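Local coordinates for protein probable serine protease HTRA3 (Homo sapiens, PDB 2P3W) that probably works as a serine protease, with a PDZ domain that binds the C-terminal end of peptide ligands, at residues A[11-16]-A[36-41]; A[57-62]-A[83-88]. All blocks are in the same frame, centred on the assembly; numbering follows the deposited sequence.

Contact 1 (A[11-16]-A[36-41]); sequences RMRTIT and GIYVQE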
loop_
_atom_site.group_PDB
_atom_site.type_symbol
_atom_site.label_atom_id
_atom_site.label_comp_id
_atom_site.label_asym_id
_atom_site.label_seq_id
_atom_site.Cartn_x
_atom_site.Cartn_y
_atom_site.Cartn_z
ATOM N N ARG A 11 -1.408 -1.781 5.627
ATOM C CA ARG A 11 -0.548 -2.956 5.503
ATOM C C ARG A 11 -0.541 -3.604 6.899
ATOM O O ARG A 11 -0.153 -2.983 7.879
ATOM C CB ARG A 11 0.841 -2.585 4.994
ATOM C CG ARG A 11 1.737 -3.822 4.870
ATOM C CD ARG A 11 2.686 -3.768 3.709
ATOM N NE ARG A 11 3.644 -2.670 3.795
ATOM C CZ ARG A 11 4.709 -2.667 4.571
ATOM N NH1 ARG A 11 4.961 -3.696 5.350
ATOM N NH2 ARG A 11 5.545 -1.628 4.551
ATOM N N MET A 12 -1.087 -4.815 6.971
ATOM C CA MET A 12 -1.421 -5.444 8.228
ATOM C C MET A 12 -0.520 -6.631 8.502
ATOM O O MET A 12 -0.044 -7.310 7.576
ATOM C CB MET A 12 -2.896 -5.889 8.213
ATOM C CG MET A 12 -3.240 -6.919 7.153
ATOM S SD MET A 12 -4.904 -7.582 7.242
ATOM C CE MET A 12 -4.946 -8.549 5.779
ATOM N N ARG A 13 -0.265 -6.879 9.781
ATOM C CA ARG A 13 0.524 -8.001 10.238
ATOM C C ARG A 13 -0.200 -8.700 11.395
ATOM O O ARG A 13 -0.707 -8.033 12.306
ATOM C CB ARG A 13 1.873 -7.486 10.751
ATOM C CG ARG A 13 2.751 -6.895 9.674
ATOM C CD ARG A 13 4.021 -6.281 10.230
ATOM N NE ARG A 13 4.881 -7.252 10.909
ATOM C CZ ARG A 13 5.949 -6.945 11.649
ATOM N NH1 ARG A 13 6.300 -5.677 11.875
ATOM N NH2 ARG A 13 6.679 -7.916 12.190
ATOM N N THR A 14 -0.260 -10.030 11.371
ATOM C CA THR A 14 -0.816 -10.782 12.499
ATOM C C THR A 14 0.041 -10.643 13.774
ATOM O O THR A 14 1.255 -10.853 13.726
ATOM C CB THR A 14 -0.938 -12.290 12.144
ATOM O OG1 THR A 14 -1.782 -12.432 10.997
ATOM C CG2 THR A 14 -1.514 -13.077 13.308
ATOM N N ILE A 15 -0.596 -10.307 14.905
ATOM C CA ILE A 15 0.094 -10.298 16.200
ATOM C C ILE A 15 0.511 -11.724 16.568
ATOM O O ILE A 15 -0.325 -12.644 16.639
ATOM C CB ILE A 15 -0.786 -9.705 17.323
ATOM C CG1 ILE A 15 -1.049 -8.192 17.111
ATOM C CG2 ILE A 15 -0.172 -9.990 18.711
ATOM C CD1 ILE A 15 0.070 -7.275 17.472
ATOM N N THR A 16 1.804 -11.880 16.800
ATOM C CA THR A 16 2.405 -13.130 17.261
ATOM C C THR A 16 3.227 -12.809 18.500
ATOM O O THR A 16 3.510 -11.644 18.769
ATOM C CB THR A 16 3.349 -13.682 16.193
ATOM O OG1 THR A 16 4.436 -12.767 16.008
ATOM C CG2 THR A 16 2.622 -13.889 14.878
ATOM N N GLY A 36 -4.479 -9.950 17.781
ATOM C CA GLY A 36 -5.057 -8.917 16.922
ATOM C C GLY A 36 -4.262 -8.730 15.629
ATOM O O GLY A 36 -3.419 -9.571 15.272
ATOM N N ILE A 37 -4.550 -7.625 14.954
ATOM C CA ILE A 37 -3.905 -7.260 13.700
ATOM C C ILE A 37 -3.138 -5.966 13.862
ATOM O O ILE A 37 -3.718 -4.917 14.137
ATOM C CB ILE A 37 -4.947 -7.042 12.572
ATOM C CG1 ILE A 37 -5.912 -8.240 12.448
ATOM C CG2 ILE A 37 -4.243 -6.747 11.279
ATOM C CD1 ILE A 37 -5.265 -9.536 12.312
ATOM N N TYR A 38 -1.830 -6.021 13.655
ATOM C CA TYR A 38 -1.004 -4.816 13.757
ATOM C C TYR A 38 -1.005 -3.980 12.477
ATOM O O TYR A 38 -0.850 -4.513 11.368
ATOM C CB TYR A 38 0.392 -5.234 14.087
ATOM C CG TYR A 38 1.366 -4.096 14.325
ATOM C CD1 TYR A 38 1.340 -3.361 15.500
ATOM C CD2 TYR A 38 2.307 -3.777 13.374
ATOM C CE1 TYR A 38 2.248 -2.316 15.715
ATOM C CE2 TYR A 38 3.227 -2.750 13.571
ATOM C CZ TYR A 38 3.189 -2.017 14.736
ATOM O OH TYR A 38 4.121 -1.001 14.915
ATOM N N VAL A 39 -1.164 -2.667 12.631
ATOM C CA VAL A 39 -1.156 -1.754 11.481
ATOM C C VAL A 39 0.276 -1.275 11.256
ATOM O O VAL A 39 0.767 -0.347 11.921
ATOM C CB VAL A 39 -2.110 -0.554 11.668
ATOM C CG1 VAL A 39 -2.099 0.358 10.427
ATOM C CG2 VAL A 39 -3.516 -1.021 12.007
ATOM N N GLN A 40 0.940 -1.935 10.304
ATOM C CA GLN A 40 2.312 -1.589 9.942
ATOM C C GLN A 40 2.368 -0.263 9.193
ATOM O O GLN A 40 3.237 0.551 9.467
ATOM C CB GLN A 40 2.953 -2.719 9.122
ATOM C CG GLN A 40 4.384 -2.469 8.670
ATOM C CD GLN A 40 5.407 -2.372 9.779
ATOM O OE1 GLN A 40 5.291 -3.031 10.799
ATOM N NE2 GLN A 40 6.472 -1.597 9.542
ATOM N N GLU A 41 1.458 -0.062 8.241
ATOM C CA GLU A 41 1.406 1.184 7.461
ATOM C C GLU A 41 -0.051 1.546 7.113
ATOM O O GLU A 41 -0.919 0.671 7.026
ATOM C CB GLU A 41 2.201 1.057 6.147
ATOM C CG GLU A 41 3.667 0.703 6.254
ATOM C CD GLU A 41 4.517 1.751 6.972
ATOM O OE1 GLU A 41 5.590 1.343 7.498
ATOM O OE2 GLU A 41 4.127 2.954 7.013
HETATM O O HOH W 1 -3.134 -12.469 16.882
#

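Contact 2 (A[57-62]-A[83-88]); sequences DIIVKV and LLLEVR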
loop_
_atom_site.group_PDB
_atom_site.type_symbol
_atom_site.label_atom_id
_atom_site.label_comp_id
_atom_site.label_asym_id
_atom_site.label_seq_id
_atom_site.Cartn_x
_atom_site.Cartn_y
_atom_site.Cartn_z
ATOM N N ASP A 57 -1.342 1.025 15.480
ATOM C CA ASP A 57 -2.657 0.641 16.006
ATOM C C ASP A 57 -2.774 -0.870 15.973
ATOM O O ASP A 57 -2.207 -1.524 15.093
ATOM C CB ASP A 57 -3.770 1.263 15.172
ATOM C CG ASP A 57 -4.039 2.706 15.504
ATOM O OD1 ASP A 57 -3.417 3.257 16.437
ATOM O OD2 ASP A 57 -4.943 3.266 14.838
ATOM N N ILE A 58 -3.456 -1.454 16.947
ATOM C CA ILE A 58 -3.804 -2.881 16.854
ATOM C C ILE A 58 -5.315 -3.023 16.735
ATOM O O ILE A 58 -6.045 -2.565 17.610
ATOM C CB ILE A 58 -3.263 -3.678 18.062
ATOM C CG1 ILE A 58 -1.735 -3.586 18.147
ATOM C CG2 ILE A 58 -3.674 -5.159 17.976
ATOM C CD1 ILE A 58 -1.115 -3.994 19.464
ATOM N N ILE A 59 -5.771 -3.701 15.686
ATOM C CA ILE A 59 -7.185 -3.912 15.419
ATOM C C ILE A 59 -7.538 -5.236 16.086
ATOM O O ILE A 59 -6.935 -6.282 15.789
ATOM C CB ILE A 59 -7.501 -3.915 13.895
ATOM C CG1 ILE A 59 -7.033 -2.596 13.242
ATOM C CG2 ILE A 59 -8.985 -4.138 13.672
ATOM C CD1 ILE A 59 -7.065 -2.592 11.754
ATOM N N VAL A 60 -8.481 -5.193 17.036
ATOM C CA VAL A 60 -8.835 -6.370 17.821
ATOM C C VAL A 60 -10.223 -6.974 17.563
ATOM O O VAL A 60 -10.429 -8.145 17.846
ATOM C CB VAL A 60 -8.614 -6.125 19.322
ATOM C CG1 VAL A 60 -7.126 -5.810 19.566
ATOM C CG2 VAL A 60 -9.488 -4.996 19.834
ATOM N N LYS A 61 -11.155 -6.194 17.014
ATOM C CA LYS A 61 -12.469 -6.694 16.643
ATOM C C LYS A 61 -12.985 -5.994 15.400
ATOM O O LYS A 61 -12.594 -4.866 15.099
ATOM C CB LYS A 61 -13.482 -6.472 17.773
ATOM C CG LYS A 61 -13.230 -7.311 18.998
ATOM C CD LYS A 61 -14.423 -7.260 19.963
ATOM C CE LYS A 61 -14.237 -8.248 21.111
ATOM N NZ LYS A 61 -14.436 -9.665 20.662
ATOM N N VAL A 62 -13.822 -6.705 14.660
ATOM C CA VAL A 62 -14.547 -6.133 13.528
ATOM C C VAL A 62 -16.019 -6.505 13.678
ATOM O O VAL A 62 -16.354 -7.681 13.824
ATOM C CB VAL A 62 -13.979 -6.602 12.172
ATOM C CG1 VAL A 62 -13.920 -8.129 12.063
ATOM C CG2 VAL A 62 -14.776 -6.025 11.007
ATOM N N LEU A 83 -17.049 -1.324 8.217
ATOM C CA LEU A 83 -16.441 -2.121 9.275
ATOM C C LEU A 83 -16.319 -1.270 10.538
ATOM O O LEU A 83 -15.641 -0.220 10.531
ATOM C CB LEU A 83 -15.044 -2.573 8.841
ATOM C CG LEU A 83 -14.904 -3.380 7.529
ATOM C CD1 LEU A 83 -13.454 -3.877 7.406
ATOM C CD2 LEU A 83 -15.836 -4.508 7.525
ATOM N N LEU A 84 -16.951 -1.739 11.619
ATOM C CA LEU A 84 -16.773 -1.147 12.941
ATOM C C LEU A 84 -15.548 -1.799 13.574
ATOM O O LEU A 84 -15.605 -2.934 14.027
ATOM C CB LEU A 84 -18.046 -1.325 13.776
ATOM C CG LEU A 84 -19.306 -0.642 13.232
ATOM C CD1 LEU A 84 -20.542 -1.142 13.939
ATOM C CD2 LEU A 84 -19.214 0.868 13.352
ATOM N N LEU A 85 -14.438 -1.062 13.587
ATOM C CA LEU A 85 -13.144 -1.609 13.990
ATOM C C LEU A 85 -12.788 -1.110 15.379
ATOM O O LEU A 85 -12.756 0.094 15.592
ATOM C CB LEU A 85 -12.049 -1.212 13.000
ATOM C CG LEU A 85 -12.206 -1.726 11.549
ATOM C CD1 LEU A 85 -11.092 -1.289 10.650
ATOM C CD2 LEU A 85 -12.329 -3.238 11.545
ATOM N N GLU A 86 -12.532 -2.048 16.285
ATOM C CA GLU A 86 -12.079 -1.778 17.647
ATOM C C GLU A 86 -10.562 -1.796 17.630
ATOM O O GLU A 86 -9.951 -2.779 17.201
ATOM C CB GLU A 86 -12.602 -2.883 18.575
ATOM C CG GLU A 86 -12.434 -2.710 20.102
ATOM C CD GLU A 86 -13.252 -3.766 20.893
ATOM O OE1 GLU A 86 -14.482 -3.895 20.674
ATOM O OE2 GLU A 86 -12.664 -4.491 21.720
ATOM N N VAL A 87 -9.962 -0.714 18.106
ATOM C CA VAL A 87 -8.528 -0.519 18.025
ATOM C C VAL A 87 -7.949 -0.220 19.411
ATOM O O VAL A 87 -8.536 0.489 20.218
ATOM C CB VAL A 87 -8.209 0.666 17.069
ATOM C CG1 VAL A 87 -6.838 1.285 17.343
ATOM C CG2 VAL A 87 -8.388 0.252 15.589
ATOM N N ARG A 88 -6.788 -0.803 19.674
ATOM C CA ARG A 88 -5.975 -0.471 20.833
ATOM C C ARG A 88 -4.855 0.441 20.371
ATOM O O ARG A 88 -4.070 0.046 19.491
ATOM C CB ARG A 88 -5.350 -1.731 21.423
ATOM C CG ARG A 88 -6.335 -2.791 21.835
ATOM C CD ARG A 88 -7.086 -2.399 23.072
ATOM N NE ARG A 88 -8.085 -3.419 23.375
ATOM C CZ ARG A 88 -9.384 -3.350 23.069
ATOM N NH1 ARG A 88 -9.892 -2.290 22.440
ATOM N NH2 ARG A 88 -10.187 -4.366 23.405
#

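Contact 1 (A[11-16]-A[36-41])
In this PDZ domain the strand that receives the ligand, 10-14, is held antiparallel to strand 37-42, and a classic beta bulge interrupts the pairing where Q40 and E41 both face R11. Q40 N reaches R11 O at 2.9 Å, nearly along the C=O axis, whereas E41 N makes only a weak bond to the same oxygen. The bulge brings Q40 and E41 beside the arginines. With CG anti to its backbone N (chi1 180°) and bends at chi2 and chi3, R11 runs alongside E41, and E41 CG lies over one face of the R11 guanidinium, 3.4 Å from R11 NH2. E41 OE1 lies well out of the guanidinium plane with no N-H aimed at it, so any attraction is probably of charge alone. Both polar ends look to the second subunit, R11 NH1 to F108 O and E41 OE2 to N45 ND2. On the other face of the sheet M12 holds CG in the crowded position between backbone N and carbonyl carbon (chi1 62°), and its CB presses on I37 CG2 at a tight 3.5 Å. The rest of its chain extends toward L73 and Q74 of helix 70-79. Where strand 10-14 ends, I15 N donates to G36 O at 2.9 Å, and the I15 side chain crosses that of Y38 at about a right angle, I15 CD1 lying 4.0 Å from Y38 CB. R13 bends at chi3 and lies beside Q40; its NH1 donates to Q40 OE1 at 3.0 Å, the oxygen in the guanidinium plane but the nitrogen 42° out of the amide's carbonyl plane.

Contact 2 (A[57-62]-A[83-88])
Strands 58-62 and 83-89 pair antiparallel in the PDZ sheet, and a beta bulge at V60 sets both V60 and K61 against E86: V60 N donates to E86 O at 2.8 Å, and E86 N donates a hydrogen bond to K61 O. The tight part is the face carrying I59, V62, L85 and V87. V62 turns CG2 anti to its backbone N and rests it against two leucines, 3.7 Å from L85 CD2 and 3.9 Å from L83 CD2, all pointing the same way. I59 crosses V87 obliquely, CG1 to CG2 at 3.9 Å. L67, A76 and V77 close over this apolar layer. The other side is looser and polar. There V60 meets R88 at about a right angle, its CG2 sitting 3.5 Å above the centre of the guanidinium plane. E86, stretched out from a CG anti to the backbone N (chi1 -171°), receives R88 NH2 on the anti lone pair of OE2 at 3.0 Å, a salt bridge along one strand. K61 runs beside E86 with its methylenes, CD lying 3.4 Å from OE1, yet its NZ stops 5.6 Å from OE2 and forms no salt bridge with it. R88 is thus bonded to two acids, E86 through NH2 and D93 through NH1, which together probably offset its charge and limit its rotation, while the V60 methyl packs on one face.

Contacts 1 and 2 are successive steps across one curled sheet, their centres 11 Å apart. Strands 37-42 and 58-62 join them: I37 O lies 2.8 Å from I59 N, and V39 N 2.9 Å from D57 O, both probable hydrogen bonds. V39 CG2 also packs on I59 CD1 at 3.9 Å, continuing the apolar layer. Helix 70-79 spans both, meeting M12 and I37 of contact 1 and V62 and L83 of contact 2. Only contact 1 borders the peptide groove: R11 and M12 pair antiparallel with the tail of the second subunit, which carries R110 and W111 of the phage-derived ligand. No other chain of the assembly touches contact 2.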